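Pyridoxine 4-oxidase (Mesorhizobium loti, PDB 4HA6) catalyses the FAD-dependent oxidation of pyridoxine to pyridoxal, with molecular oxygen as the electron acceptor, as a member of the GMC oxidoreductase family. Local coordinates at residues A[435-438]-A[439-443]; A[191-195]-A[196-200]; A[479-482]-A[483-487]. All blocks are in the same frame, centred on the assembly; numbering follows the deposited sequence.

In the fold
The three contacts follow the chain in the order interaction 2, interaction 1, interaction 3, and none touches another. Interaction 2 starts helix 195-199, which packs on helix 11-20 beside the parallel FAD-binding sheet. Interaction 1 joins helix 430-440 to strand 441-443, part of the antiparallel sheet, on the opposite side of the chain's centre; the centres of these two contacts lie about 33 Å apart. Interaction 3, about 22 Å between centres from either, occupies the loop from strand 473-475, an outermost strand of the parallel sheet, to helix 490-506. A helix start and a loop thus lie near FAD-binding residues, while the helix-to-strand junction leads along the chain to the histidines of the pyridoxamine pocket.

Interaction 1: residues A[435-438]-A[439-443]; sequences DFIA and RSVIT
Asp435 and Arg439, one turn apart on helix 430-440, form a salt bridge in which Arg439 NH1 lies 2.7 Å from Asp435 OD2. The bond is bent (140°): OD2 is tilted from the guanidinium plane, NH1 comes from above the carboxylate plane, and the two planes stand 35° apart. A bend at chi3 (45°) folds the arginine back along the helix, and its CD passes 3.5 Å from Asp435 O. A leucine in place of Arg439 would probably leave the Asp435 carboxylate without its cationic mate and set it free to turn.

Backbone bonds run beneath this pair. Arg439 N donates to Asp435 O at 3.0 Å, and Ile437 O receives two donors: Val441 N at 2.9 Å, nearly along the C=O axis, and Ser440 N at 3.1 Å, from above the carbonyl plane. Ser440 OG is placed by its first torsion between its own N and carbonyl carbon, where it sits 3.0 Å from Phe436 O and is also close to Ile437 O.

This is a helix C-terminus passing directly into a strand: Val441 is the first residue to leave helical geometry, and strand 441-443 joins the antiparallel sheet beside strand 293-302. The strand leads into His444, His445 and His446, which line the pyridoxamine pocket. Arg71 covers the junction, its NH1 bonded to both Ala438 O and Val441 O.

The apolar contact is between Ile437 CG2 and Val441 CG1, 3.8 Å apart, and both side chains also rest on Phe398 of helix 392-409. Around the Phe436 ring the neighbours are polar instead: Ser440 OG lies over one face, 3.9 Å from Phe436 CE1, and Arg439 NH2 lies at the ring edge, near its plane.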
loop_
_atom_site.group_PDB
_atom_site.type_symbol
_atom_site.label_atom_id
_atom_site.label_comp_id
_atom_site.label_asym_id
_atom_site.label_seq_id
_atom_site.Cartn_x
_atom_site.Cartn_y
_atom_site.Cartn_z
ATOM N N ASP A 435 14.233 19.353 -11.137
ATOM C CA ASP A 435 15.092 19.426 -9.950
ATOM C C ASP A 435 14.255 19.614 -8.692
ATOM O O ASP A 435 14.478 18.951 -7.673
ATOM C CB ASP A 435 16.124 20.559 -10.060
ATOM C CG ASP A 435 17.056 20.610 -8.850
ATOM O OD1 ASP A 435 17.819 19.639 -8.638
ATOM O OD2 ASP A 435 17.017 21.604 -8.094
ATOM N N PHE A 436 13.289 20.521 -8.759
ATOM C CA PHE A 436 12.371 20.684 -7.648
ATOM C C PHE A 436 11.622 19.385 -7.351
ATOM O O PHE A 436 11.502 18.974 -6.187
ATOM C CB PHE A 436 11.370 21.791 -7.926
ATOM C CG PHE A 436 10.304 21.883 -6.885
ATOM C CD1 PHE A 436 9.054 21.319 -7.105
ATOM C CD2 PHE A 436 10.560 22.506 -5.667
ATOM C CE1 PHE A 436 8.060 21.385 -6.127
ATOM C CE2 PHE A 436 9.574 22.586 -4.688
ATOM C CZ PHE A 436 8.320 22.018 -4.919
ATOM N N ILE A 437 11.102 18.738 -8.393
ATOM C CA ILE A 437 10.359 17.488 -8.199
ATOM C C ILE A 437 11.247 16.420 -7.538
ATOM O O ILE A 437 10.837 15.782 -6.564
ATOM C CB ILE A 437 9.754 16.991 -9.529
ATOM C CG1 ILE A 437 8.654 17.957 -9.995
ATOM C CG2 ILE A 437 9.195 15.579 -9.392
ATOM C CD1 ILE A 437 8.221 17.735 -11.461
ATOM N N ALA A 438 12.472 16.265 -8.044
ATOM C CA ALA A 438 13.431 15.284 -7.523
ATOM C C ALA A 438 13.773 15.543 -6.044
ATOM O O ALA A 438 14.009 14.608 -5.266
ATOM C CB ALA A 438 14.709 15.298 -8.378
ATOM N N ARG A 439 13.802 16.819 -5.669
ATOM C CA ARG A 439 14.111 17.212 -4.303
ATOM C C ARG A 439 12.905 17.046 -3.384
ATOM O O ARG A 439 13.065 16.835 -2.165
ATOM C CB ARG A 439 14.602 18.670 -4.272
ATOM C CG ARG A 439 16.103 18.851 -4.573
ATOM C CD ARG A 439 16.432 20.250 -5.140
ATOM N NE ARG A 439 15.781 21.343 -4.416
ATOM C CZ ARG A 439 15.191 22.396 -4.991
ATOM N NH1 ARG A 439 15.152 22.529 -6.315
ATOM N NH2 ARG A 439 14.626 23.332 -4.239
ATOM N N SER A 440 11.704 17.118 -3.959
ATOM C CA SER A 440 10.467 17.167 -3.165
ATOM C C SER A 440 9.733 15.828 -2.987
ATOM O O SER A 440 8.982 15.645 -2.007
ATOM C CB SER A 440 9.503 18.195 -3.769
ATOM O OG SER A 440 8.985 17.728 -4.999
ATOM N N VAL A 441 9.904 14.898 -3.929
ATOM C CA VAL A 441 9.129 13.655 -3.858
ATOM C C VAL A 441 9.440 12.823 -2.601
ATOM O O VAL A 441 10.603 12.706 -2.179
ATOM C CB VAL A 441 9.279 12.776 -5.135
ATOM C CG1 VAL A 441 8.565 13.421 -6.341
ATOM C CG2 VAL A 441 10.748 12.499 -5.456
ATOM N N ILE A 442 8.394 12.250 -2.010
ATOM C CA ILE A 442 8.550 11.280 -0.922
ATOM C C ILE A 442 7.712 10.048 -1.256
ATOM O O ILE A 442 6.866 10.120 -2.154
ATOM C CB ILE A 442 8.061 11.867 0.413
ATOM C CG1 ILE A 442 6.637 12.405 0.272
ATOM C CG2 ILE A 442 9.001 12.979 0.907
ATOM C CD1 ILE A 442 6.142 13.106 1.522
ATOM N N THR A 443 7.926 8.930 -0.550
ATOM C CA THR A 443 7.117 7.730 -0.775
ATOM C C THR A 443 5.650 7.919 -0.362
ATOM O O THR A 443 5.352 8.554 0.660
ATOM C CB THR A 443 7.702 6.470 -0.065
ATOM O OG1 THR A 443 6.811 5.362 -0.240
ATOM C CG2 THR A 443 7.898 6.702 1.421
#

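Interaction 2: residues A[191-195]-A[196-200]; sequences RRVTA and ADAWL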
loop_
_atom_site.group_PDB
_atom_site.type_symbol
_atom_site.label_atom_id
_atom_site.label_comp_id
_atom_site.label_asym_id
_atom_site.label_seq_id
_atom_site.Cartn_x
_atom_site.Cartn_y
_atom_site.Cartn_z
ATOM N N ARG A 191 -13.091 6.328 15.169
ATOM C CA ARG A 191 -11.940 5.455 15.387
ATOM C C ARG A 191 -11.422 4.807 14.115
ATOM O O ARG A 191 -12.204 4.273 13.317
ATOM C CB ARG A 191 -12.298 4.341 16.362
ATOM C CG ARG A 191 -11.473 4.372 17.620
ATOM C CD ARG A 191 -12.226 5.115 18.692
ATOM N NE ARG A 191 -13.472 4.420 19.002
ATOM C CZ ARG A 191 -13.643 3.619 20.050
ATOM N NH1 ARG A 191 -12.649 3.424 20.907
ATOM N NH2 ARG A 191 -14.813 3.022 20.248
ATOM N N ARG A 192 -10.105 4.821 13.943
ATOM C CA ARG A 192 -9.500 4.076 12.849
ATOM C C ARG A 192 -9.896 2.610 12.995
ATOM O O ARG A 192 -10.026 2.087 14.118
ATOM C CB ARG A 192 -7.977 4.244 12.825
ATOM C CG ARG A 192 -7.213 3.159 13.555
ATOM C CD ARG A 192 -6.015 2.661 12.763
ATOM N NE ARG A 192 -5.009 3.694 12.542
ATOM C CZ ARG A 192 -4.185 3.696 11.501
ATOM N NH1 ARG A 192 -4.265 2.711 10.627
ATOM N NH2 ARG A 192 -3.286 4.661 11.334
ATOM N N VAL A 193 -10.144 1.957 11.867
ATOM C CA VAL A 193 -10.449 0.524 11.875
ATOM C C VAL A 193 -9.415 -0.212 11.019
ATOM O O VAL A 193 -9.273 0.074 9.828
ATOM C CB VAL A 193 -11.867 0.239 11.333
ATOM C CG1 VAL A 193 -12.127 -1.256 11.330
ATOM C CG2 VAL A 193 -12.914 0.972 12.173
ATOM N N THR A 194 -8.694 -1.156 11.617
ATOM C CA THR A 194 -7.637 -1.850 10.890
ATOM C C THR A 194 -8.088 -3.211 10.399
ATOM O O THR A 194 -9.192 -3.669 10.709
ATOM C CB THR A 194 -6.406 -2.064 11.773
ATOM O OG1 THR A 194 -6.696 -3.063 12.760
ATOM C CG2 THR A 194 -6.033 -0.778 12.464
ATOM N N ALA A 195 -7.218 -3.867 9.642
ATOM C CA ALA A 195 -7.476 -5.242 9.233
ATOM C C ALA A 195 -7.669 -6.111 10.469
ATOM O O ALA A 195 -8.580 -6.942 10.516
ATOM C CB ALA A 195 -6.328 -5.770 8.383
ATOM N N ALA A 196 -6.817 -5.900 11.475
ATOM C CA ALA A 196 -6.856 -6.697 12.703
ATOM C C ALA A 196 -8.153 -6.454 13.483
ATOM O O ALA A 196 -8.741 -7.391 14.051
ATOM C CB ALA A 196 -5.631 -6.405 13.567
ATOM N N ASP A 197 -8.589 -5.195 13.513
ATOM C CA ASP A 197 -9.866 -4.837 14.132
ATOM C C ASP A 197 -11.030 -5.517 13.389
ATOM O O ASP A 197 -11.943 -6.091 13.988
ATOM C CB ASP A 197 -10.065 -3.311 14.080
ATOM C CG ASP A 197 -9.096 -2.555 14.975
ATOM O OD1 ASP A 197 -8.624 -3.134 15.981
ATOM O OD2 ASP A 197 -8.818 -1.367 14.679
ATOM N N ALA A 198 -10.997 -5.439 12.068
ATOM C CA ALA A 198 -12.118 -5.918 11.263
ATOM C C ALA A 198 -12.208 -7.446 11.236
ATOM O O ALA A 198 -13.295 -8.006 11.289
ATOM C CB ALA A 198 -12.011 -5.357 9.839
ATOM N N TRP A 199 -11.070 -8.126 11.141
ATOM C CA TRP A 199 -11.120 -9.569 10.941
ATOM C C TRP A 199 -10.760 -10.381 12.169
ATOM O O TRP A 199 -11.376 -11.424 12.419
ATOM C CB TRP A 199 -10.267 -9.992 9.744
ATOM C CG TRP A 199 -10.953 -9.750 8.436
ATOM C CD1 TRP A 199 -11.856 -10.572 7.801
ATOM C CD2 TRP A 199 -10.787 -8.607 7.595
ATOM N NE1 TRP A 199 -12.258 -9.991 6.611
ATOM C CE2 TRP A 199 -11.621 -8.783 6.469
ATOM C CE3 TRP A 199 -10.025 -7.439 7.693
ATOM C CZ2 TRP A 199 -11.713 -7.827 5.452
ATOM C CZ3 TRP A 199 -10.102 -6.502 6.671
ATOM C CH2 TRP A 199 -10.935 -6.703 5.567
ATOM N N LEU A 200 -9.766 -9.917 12.925
ATOM C CA LEU A 200 -9.370 -10.610 14.152
ATOM C C LEU A 200 -10.190 -10.111 15.350
ATOM O O LEU A 200 -9.649 -9.536 16.292
ATOM C CB LEU A 200 -7.861 -10.472 14.389
ATOM C CG LEU A 200 -7.048 -11.194 13.310
ATOM C CD1 LEU A 200 -5.547 -10.941 13.433
ATOM C CD2 LEU A 200 -7.342 -12.681 13.373
#
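Thr194 and Asp197 meet because of their first torsions: Thr194 OG1 sits between its own N and carbonyl carbon (chi1 72°), turned toward the start of the helix, while Asp197 CG lies beside its own N and anti to its carbonyl carbon (chi1 -68°), which sends the carboxylate back toward Thr194. The exchange is reciprocal. Asp197 N donates to Thr194 OG1 over 2.9 Å in a fairly straight bond, and Thr194 N donates to Asp197 OD2 over 3.1 Å, meeting that oxygen on its anti side and out of the carboxylate plane. The carboxylate is gripped further from outside, by Trp43 NE1 on OD2 and by the hydroxyl of the modified cysteine at position 86 on OD1.

Regular helical bonding then begins, with Ala198 N bonded to Thr194 O at 2.9 Å and Trp199 N to Ala195 O at 2.8 Å. The Trp199 ring turns its edge to Ala195 CA and O, CE3 lying 3.2 Å from Ala195 O; CE3 also touches Ala195 CB, and the ring packs on Leu15 and Ala18 of helix 11-20. With Thr194 as N-cap, this reciprocal pairing is a capping box, starting helix 195-199 close to the FAD-binding residue Ser11.

Interaction 3: residues A[479-482]-A[483-487]; sequences SIMP and NLTAG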
loop_
_atom_site.group_PDB
_atom_site.type_symbol
_atom_site.label_atom_id
_atom_site.label_comp_id
_atom_site.label_asym_id
_atom_site.label_seq_id
_atom_site.Cartn_x
_atom_site.Cartn_y
_atom_site.Cartn_z
ATOM N N SER A 479 3.095 -8.068 -2.461
ATOM C CA SER A 479 4.217 -8.478 -3.315
ATOM C C SER A 479 3.764 -9.115 -4.652
ATOM O O SER A 479 4.488 -9.041 -5.654
ATOM C CB SER A 479 5.132 -9.428 -2.551
ATOM O OG SER A 479 4.483 -10.673 -2.350
ATOM N N ILE A 480 2.582 -9.741 -4.690
ATOM C CA ILE A 480 2.164 -10.389 -5.943
ATOM C C ILE A 480 1.618 -9.438 -7.017
ATOM O O ILE A 480 1.501 -9.841 -8.192
ATOM C CB ILE A 480 1.159 -11.540 -5.728
ATOM C CG1 ILE A 480 -0.213 -11.010 -5.285
ATOM C CG2 ILE A 480 1.746 -12.628 -4.809
ATOM C CD1 ILE A 480 -1.214 -10.904 -6.453
ATOM N N MET A 481 1.273 -8.201 -6.628
ATOM C CA MET A 481 0.675 -7.235 -7.556
ATOM C C MET A 481 1.522 -7.075 -8.810
ATOM O O MET A 481 2.684 -6.671 -8.720
ATOM C CB MET A 481 0.514 -5.862 -6.880
ATOM C CG MET A 481 -0.376 -5.909 -5.635
ATOM S SD MET A 481 -0.501 -4.330 -4.740
ATOM C CE MET A 481 -1.247 -3.288 -6.030
ATOM N N PRO A 482 0.955 -7.414 -9.981
ATOM C CA PRO A 482 1.683 -7.208 -11.242
ATOM C C PRO A 482 2.020 -5.737 -11.421
ATOM O O PRO A 482 3.125 -5.401 -11.850
ATOM C CB PRO A 482 0.675 -7.668 -12.312
ATOM C CG PRO A 482 -0.164 -8.733 -11.578
ATOM C CD PRO A 482 -0.307 -8.163 -10.180
ATOM N N ASN A 483 1.066 -4.878 -11.080
ATOM C CA ASN A 483 1.269 -3.442 -11.140
ATOM C C ASN A 483 0.431 -2.720 -10.084
ATOM O O ASN A 483 -0.624 -3.196 -9.665
ATOM C CB ASN A 483 0.920 -2.899 -12.530
ATOM C CG ASN A 483 -0.471 -3.317 -12.983
ATOM O OD1 ASN A 483 -0.625 -4.275 -13.736
ATOM N ND2 ASN A 483 -1.496 -2.612 -12.502
ATOM N N LEU A 484 0.937 -1.569 -9.671
ATOM C CA LEU A 484 0.234 -0.616 -8.835
ATOM C C LEU A 484 -1.171 -0.315 -9.354
ATOM O O LEU A 484 -1.367 -0.171 -10.568
ATOM C CB LEU A 484 1.034 0.678 -8.878
ATOM C CG LEU A 484 1.683 1.368 -7.677
ATOM C CD1 LEU A 484 1.679 0.540 -6.403
ATOM C CD2 LEU A 484 3.090 1.828 -8.044
ATOM N N THR A 485 -2.143 -0.208 -8.442
ATOM C CA THR A 485 -3.419 0.439 -8.767
ATOM C C THR A 485 -3.150 1.923 -8.877
ATOM O O THR A 485 -2.054 2.370 -8.542
ATOM C CB THR A 485 -4.457 0.202 -7.680
ATOM O OG1 THR A 485 -3.901 0.580 -6.412
ATOM C CG2 THR A 485 -4.818 -1.282 -7.643
ATOM N N ALA A 486 -4.129 2.702 -9.334
ATOM C CA ALA A 486 -3.903 4.144 -9.517
ATOM C C ALA A 486 -3.603 4.893 -8.209
ATOM O O ALA A 486 -2.863 5.887 -8.204
ATOM C CB ALA A 486 -5.095 4.799 -10.254
ATOM N N GLY A 487 -4.193 4.434 -7.108
ATOM C CA GLY A 487 -4.082 5.135 -5.837
ATOM C C GLY A 487 -3.654 4.164 -4.746
ATOM O O GLY A 487 -3.084 3.115 -5.034
#
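Met481 closes over the backbone of 483-485 with its terminal methyl, and this is the tightly packed part of the turn. The side chain runs extended through chi2 and then bends at chi3 (61°), which carries CE over the chain that follows. There CE lies 3.7 Å from Asn483 O and also touches Leu484 CA and Thr485 N, so that one methyl spans three successive residues. The packing continues beyond the turn, where Met481 rests on Trp103 of helix 97-107 and on Ile496 of helix 490-506. Trp103 also donates its NE1 to Asn483 O, the same carbonyl oxygen that the methyl touches.

Between the segments, the side chains of Pro482 and Asn483, both residues partly exposed, meet less closely, although helix 97-107 touches each of them. CB of Asn483 points away from 479-482, though it still touches Pro482, and Asn483 OD1 lies 3.8 Å from Pro482 C and about as far from Pro482 CB. What orders the amide is its nitrogen: ND2 donates to Leu484 O at 3.1 Å in a nearly straight bond (169°), reaching the oxygen from above the carbonyl plane. The same ND2 donates to Asp99 O, and these two bonds together would fix the rotation of the amide. Farther on, within the buried 485-487 end, Thr485 OG1 donates to Gly487 O at 3.0 Å.

No hydrogen bond joins 479-482 to 483-487. Gln290 bridges the two instead, giving NE2 to Pro482 O and taking Leu484 N on OE1. Cohesion here is therefore van der Waals contact around a thioether methyl, while the polar backbone draws bonds from neighbouring side chains, consistent with a non-helical loop held in a defined path between FAD-binding Ala478 and Pro488 of the pyridoxamine pocket.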